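PDB 4GL3: putative glucoamylase from Bacteroides uniformis, which probably acts as a glycoside hydrolase of the glucoamylase type, with a helix-rich fold related to the six-hairpin glycosidases. Local coordinates for residues K291-Y296 against D320-I324; S331-P337 against M387-Y391. One frame throughout, in Å; residues are numbered along the deposited sequence.

Contact 1: K291-Y296 against D320-I324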
loop_
_atom_site.group_PDB
_atom_site.type_symbol
_atom_site.label_atom_id
_atom_site.label_comp_id
_atom_site.label_asym_id
_atom_site.label_seq_id
_atom_site.Cartn_x
_atom_site.Cartn_y
_atom_site.Cartn_z
ATOM N N LYS A 291 -15.100 -2.413 -23.921
ATOM C CA LYS A 291 -15.578 -1.061 -24.272
ATOM C C LYS A 291 -14.856 -0.450 -25.474
ATOM O O LYS A 291 -15.218 0.640 -25.941
ATOM C CB LYS A 291 -15.482 -0.133 -23.071
ATOM C CG LYS A 291 -16.422 -0.563 -21.953
ATOM C CD LYS A 291 -16.394 0.365 -20.752
ATOM C CE LYS A 291 -17.129 1.660 -21.024
ATOM N NZ LYS A 291 -17.137 2.502 -19.799
ATOM N N GLY A 292 -13.844 -1.157 -25.979
ATOM C CA GLY A 292 -13.116 -0.759 -27.179
ATOM C C GLY A 292 -12.208 0.452 -27.011
ATOM O O GLY A 292 -12.066 1.232 -27.925
ATOM N N TYR A 293 -11.597 0.641 -25.845
ATOM C CA TYR A 293 -10.687 1.765 -25.674
ATOM C C TYR A 293 -9.428 1.602 -26.517
ATOM O O TYR A 293 -9.056 0.481 -26.859
ATOM C CB TYR A 293 -10.330 1.923 -24.225
ATOM C CG TYR A 293 -11.476 2.458 -23.401
ATOM C CD1 TYR A 293 -12.011 3.717 -23.658
ATOM C CD2 TYR A 293 -12.032 1.712 -22.384
ATOM C CE1 TYR A 293 -13.060 4.219 -22.911
ATOM C CE2 TYR A 293 -13.068 2.215 -21.620
ATOM C CZ TYR A 293 -13.583 3.466 -21.901
ATOM O OH TYR A 293 -14.587 3.986 -21.136
ATOM N N LYS A 294 -8.784 2.717 -26.867
ATOM C CA LYS A 294 -7.543 2.670 -27.643
ATOM C C LYS A 294 -6.355 2.115 -26.830
ATOM O O LYS A 294 -6.122 2.526 -25.686
ATOM C CB LYS A 294 -7.212 4.064 -28.179
ATOM C CG LYS A 294 -5.968 4.128 -29.045
ATOM C CD LYS A 294 -5.977 5.387 -29.894
ATOM C CE LYS A 294 -4.575 5.730 -30.375
ATOM N NZ LYS A 294 -4.624 6.534 -31.626
ATOM N N GLY A 295 -5.636 1.156 -27.416
ATOM C CA GLY A 295 -4.383 0.629 -26.840
ATOM C C GLY A 295 -4.450 -0.420 -25.736
ATOM O O GLY A 295 -3.440 -0.944 -25.351
ATOM N N TYR A 296 -5.627 -0.733 -25.214
ATOM C CA TYR A 296 -5.759 -1.755 -24.170
ATOM C C TYR A 296 -5.280 -3.093 -24.725
ATOM O O TYR A 296 -5.661 -3.474 -25.832
ATOM C CB TYR A 296 -7.224 -1.924 -23.754
ATOM C CG TYR A 296 -7.758 -0.971 -22.714
ATOM C CD1 TYR A 296 -7.297 0.328 -22.596
ATOM C CD2 TYR A 296 -8.798 -1.360 -21.907
ATOM C CE1 TYR A 296 -7.825 1.191 -21.614
ATOM C CE2 TYR A 296 -9.345 -0.512 -20.947
ATOM C CZ TYR A 296 -8.861 0.765 -20.805
ATOM O OH TYR A 296 -9.435 1.582 -19.854
ATOM N N ASP A 320 -14.605 1.086 -15.719
ATOM C CA ASP A 320 -13.572 1.255 -16.715
ATOM C C ASP A 320 -13.900 2.519 -17.488
ATOM O O ASP A 320 -14.892 2.552 -18.186
ATOM C CB ASP A 320 -13.564 0.051 -17.636
ATOM C CG ASP A 320 -12.518 0.150 -18.744
ATOM O OD1 ASP A 320 -11.550 0.938 -18.647
ATOM O OD2 ASP A 320 -12.677 -0.588 -19.731
ATOM N N ARG A 321 -13.046 3.536 -17.352
ATOM C CA ARG A 321 -13.271 4.867 -17.921
ATOM C C ARG A 321 -12.233 5.228 -18.977
ATOM O O ARG A 321 -12.113 6.394 -19.364
ATOM C CB ARG A 321 -13.224 5.913 -16.804
ATOM C CG ARG A 321 -13.939 5.491 -15.527
ATOM C CD ARG A 321 -14.419 6.660 -14.697
ATOM N NE ARG A 321 -15.528 6.238 -13.853
ATOM C CZ ARG A 321 -16.261 7.050 -13.107
ATOM N NH1 ARG A 321 -16.022 8.347 -13.099
ATOM N NH2 ARG A 321 -17.214 6.553 -12.345
ATOM N N GLY A 322 -11.455 4.234 -19.418
ATOM C CA GLY A 322 -10.421 4.421 -20.472
ATOM C C GLY A 322 -9.025 4.756 -19.946
ATOM O O GLY A 322 -8.128 5.032 -20.739
ATOM N N VAL A 323 -8.863 4.726 -18.619
ATOM C CA VAL A 323 -7.656 5.144 -17.902
ATOM C C VAL A 323 -6.879 3.881 -17.482
ATOM O O VAL A 323 -7.408 3.013 -16.794
ATOM C CB VAL A 323 -8.019 6.000 -16.654
ATOM C CG1 VAL A 323 -6.775 6.380 -15.828
ATOM C CG2 VAL A 323 -8.831 7.246 -17.071
ATOM N N ILE A 324 -5.651 3.765 -17.978
ATOM C CA ILE A 324 -4.684 2.757 -17.529
ATOM C C ILE A 324 -3.746 3.441 -16.521
ATOM O O ILE A 324 -3.322 4.595 -16.703
ATOM C CB ILE A 324 -3.914 2.146 -18.745
ATOM C CG1 ILE A 324 -4.874 1.370 -19.660
ATOM C CG2 ILE A 324 -2.744 1.241 -18.285
ATOM C CD1 ILE A 324 -5.387 0.015 -19.184
HETATM O O HOH W 1 -12.612 -1.897 -22.342
#

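Contact 2: S331-P337 against M387-Y391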
loop_
_atom_site.group_PDB
_atom_site.type_symbol
_atom_site.label_atom_id
_atom_site.label_comp_id
_atom_site.label_asym_id
_atom_site.label_seq_id
_atom_site.Cartn_x
_atom_site.Cartn_y
_atom_site.Cartn_z
ATOM N N SER A 331 3.081 -2.889 -9.860
ATOM C CA SER A 331 3.140 -3.356 -8.486
ATOM C C SER A 331 2.696 -4.819 -8.290
ATOM O O SER A 331 2.880 -5.388 -7.204
ATOM C CB SER A 331 2.361 -2.434 -7.574
ATOM O OG SER A 331 2.868 -1.109 -7.652
ATOM N N SER A 332 2.108 -5.391 -9.342
ATOM C CA SER A 332 1.689 -6.769 -9.385
ATOM C C SER A 332 2.799 -7.698 -9.910
ATOM O O SER A 332 2.545 -8.892 -10.123
ATOM C CB SER A 332 0.407 -6.896 -10.243
ATOM O OG SER A 332 -0.743 -6.494 -9.483
ATOM N N ILE A 333 4.004 -7.144 -10.107
ATOM C CA ILE A 333 5.181 -7.874 -10.603
ATOM C C ILE A 333 5.470 -9.213 -9.882
ATOM O O ILE A 333 5.734 -10.183 -10.561
ATOM C CB ILE A 333 6.460 -6.962 -10.719
ATOM C CG1 ILE A 333 7.623 -7.698 -11.445
ATOM C CG2 ILE A 333 6.867 -6.376 -9.368
ATOM C CD1 ILE A 333 8.659 -6.758 -12.077
ATOM N N PRO A 334 5.344 -9.304 -8.537
ATOM C CA PRO A 334 5.646 -10.638 -8.025
ATOM C C PRO A 334 4.585 -11.653 -8.366
ATOM O O PRO A 334 4.817 -12.817 -8.248
ATOM C CB PRO A 334 5.713 -10.462 -6.528
ATOM C CG PRO A 334 5.032 -9.161 -6.232
ATOM C CD PRO A 334 5.044 -8.336 -7.470
ATOM N N TYR A 335 3.423 -11.205 -8.793
ATOM C CA TYR A 335 2.327 -12.128 -9.058
ATOM C C TYR A 335 2.282 -12.594 -10.505
ATOM O O TYR A 335 1.833 -13.694 -10.750
ATOM C CB TYR A 335 1.003 -11.491 -8.688
ATOM C CG TYR A 335 0.965 -10.853 -7.333
ATOM C CD1 TYR A 335 1.490 -11.498 -6.227
ATOM C CD2 TYR A 335 0.339 -9.611 -7.138
ATOM C CE1 TYR A 335 1.424 -10.931 -4.963
ATOM C CE2 TYR A 335 0.268 -9.042 -5.863
ATOM C CZ TYR A 335 0.810 -9.712 -4.788
ATOM O OH TYR A 335 0.702 -9.195 -3.525
ATOM N N ALA A 336 2.737 -11.776 -11.453
ATOM C CA ALA A 336 2.767 -12.161 -12.867
ATOM C C ALA A 336 3.948 -11.453 -13.511
ATOM O O ALA A 336 3.770 -10.500 -14.292
ATOM C CB ALA A 336 1.460 -11.788 -13.553
ATOM N N PRO A 337 5.174 -11.900 -13.179
ATOM C CA PRO A 337 6.339 -11.049 -13.510
ATOM C C PRO A 337 6.555 -10.754 -14.998
ATOM O O PRO A 337 6.869 -9.612 -15.375
ATOM C CB PRO A 337 7.536 -11.778 -12.868
ATOM C CG PRO A 337 7.045 -13.115 -12.427
ATOM C CD PRO A 337 5.538 -13.080 -12.371
HETATM N N MSE A 387 7.169 -3.317 -4.331
HETATM C CA MSE A 387 6.767 -4.629 -4.866
HETATM C C MSE A 387 7.778 -5.107 -5.887
HETATM O O MSE A 387 8.030 -6.298 -5.974
HETATM C CB MSE A 387 5.335 -4.606 -5.452
HETATM C CG MSE A 387 4.248 -4.301 -4.405
HETATM SE SE MSE A 387 4.120 -5.618 -2.976
HETATM C CE MSE A 387 2.945 -6.951 -3.736
ATOM N N ILE A 388 8.421 -4.184 -6.610
ATOM C CA ILE A 388 9.549 -4.559 -7.450
ATOM C C ILE A 388 10.585 -5.185 -6.542
ATOM O O ILE A 388 11.097 -6.272 -6.838
ATOM C CB ILE A 388 10.154 -3.386 -8.270
ATOM C CG1 ILE A 388 9.209 -2.995 -9.429
ATOM C CG2 ILE A 388 11.571 -3.733 -8.793
ATOM C CD1 ILE A 388 9.566 -1.662 -10.095
ATOM N N GLU A 389 10.877 -4.561 -5.405
ATOM C CA GLU A 389 11.909 -5.163 -4.567
ATOM C C GLU A 389 11.495 -6.549 -4.003
ATOM O O GLU A 389 12.327 -7.466 -3.934
ATOM C CB GLU A 389 12.307 -4.247 -3.391
ATOM C CG GLU A 389 13.552 -4.711 -2.669
ATOM C CD GLU A 389 14.745 -4.800 -3.609
ATOM O OE1 GLU A 389 14.859 -3.875 -4.450
ATOM O OE2 GLU A 389 15.544 -5.765 -3.495
ATOM N N ASN A 390 10.252 -6.673 -3.537
ATOM C CA ASN A 390 9.764 -7.962 -3.094
ATOM C C ASN A 390 9.923 -9.048 -4.169
ATOM O O ASN A 390 10.358 -10.157 -3.862
ATOM C CB ASN A 390 8.313 -7.890 -2.624
ATOM C CG ASN A 390 8.190 -7.348 -1.216
ATOM O OD1 ASN A 390 9.129 -7.505 -0.420
ATOM N ND2 ASN A 390 7.025 -6.709 -0.887
ATOM N N TYR A 391 9.582 -8.725 -5.411
ATOM C CA TYR A 391 9.861 -9.650 -6.535
ATOM C C TYR A 391 11.337 -9.973 -6.646
ATOM O O TYR A 391 11.689 -11.118 -6.843
ATOM C CB TYR A 391 9.382 -9.059 -7.861
ATOM C CG TYR A 391 9.895 -9.772 -9.090
ATOM C CD1 TYR A 391 9.536 -11.093 -9.342
ATOM C CD2 TYR A 391 10.762 -9.143 -9.979
ATOM C CE1 TYR A 391 9.985 -11.762 -10.459
ATOM C CE2 TYR A 391 11.214 -9.811 -11.116
ATOM C CZ TYR A 391 10.813 -11.119 -11.322
ATOM O OH TYR A 391 11.249 -11.805 -12.395
#

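Contact 1: K291-Y296 against D320-I324
Lys-291 opens the contact with its main chain and its side chain. Lys-291 NZ donates a hydrogen bond to Asp-320 O at 2.8 Å. Its backbone N reaches the same aspartate through water 1, which lies 3.0 Å from Lys-291 N and 2.9 Å from Asp-320 OD2. OD2 is also bonded to Tyr-285 of helix 271-288, so the carboxylate ties both loops to that helix. Gly-292 turns the chain with positive phi. Tyr-293 then lays its ring flat against Gly-322. Gly-322 CA sits 3.4 Å from the centroid of the Tyr-293 ring, almost on the ring normal, a close CH-pi contact. A CB on residue 322 would clash with this ring, and the local backbone also calls for glycine. Neither segment has regular structure, so two loops pack side by side here. The loop after helix 271-288 packs on the loop leading into helix 326-331, within the glucoamylase family region. Gly-295, again with positive phi, brings the chain round to Tyr-296, which has the largest covered area here. Tyr-296 OH donates a short hydrogen bond of 2.5 Å to Asp-320 OD1. Gly-322 N also points at OD1, but that bond is weak. Ile-324 CD1 covers one face of the Tyr-296 ring, 3.9 Å from its centroid. The backbone of Ile-324 bonds to Phe-365 of strand 365-366.

Contact 2: S331-P337 against M387-Y391
Met-387, Tyr-391 and Ile-333 bury the most surface in this contact. Met-387 is a selenomethionine on helix 378-393, and it points at the turn formed by 331-337. Met-387 CB lies 3.1 Å from Ser-331 O. The terminal Met-387 CE reaches Pro-334 CG at 3.9 Å and Tyr-335 CZ at 3.6 Å, so the methyl group touches two side chains of the turn. Tyr-335 OH is bonded to Thr-252 O. Tyr-391 lies one helical turn after Met-387, as Tyr-391 N bonds to Met-387 O at 2.9 Å. It therefore faces the same turn. Ile-333 CG1 sits over one face of the Tyr-391 ring, 4.1 Å from its centroid, in a CH-pi contact. Pro-337 CB meets Tyr-391 CE1 at 3.4 Å, and Pro-334 CB packs on Tyr-391 CB at 4.1 Å. Ile-333 extends the apolar patch, with Ile-333 CG2 4.1 Å from Ile-388 CG1. The turn itself is held by Ser-332 O, which accepts from Tyr-335 N at 2.8 Å and from Ala-336 N at 3.2 Å. Ala-336 is the N-cap of the next helix. The contact thus sets the connection between helices 326-331 and 337-349 against helix 378-393. Helix 15-27 touches Ile-333, Ile-388 and Tyr-391, while helix 271-288 packs on Tyr-335 and Ala-336.

Contact 1 and contact 2 follow one another along the chain. Contact 1 closes at residue 324 before contact 2 opens at residue 331, and helix 326-331 runs from one to the other. Their centres are 23 Å apart and their nearest atoms about 11 Å, so they do not touch. The centre of contact 1 lies about 24 Å from the centre of the chain, that of contact 2 about 13 Å. Helix 271-288 borders both, through Tyr-285 at contact 1 and Met-275 and Thr-279 at contact 2. All four segments fall in one family region. Contact 1 joins two outlying loops, and contact 2 joins a turn to a helix nearer the middle.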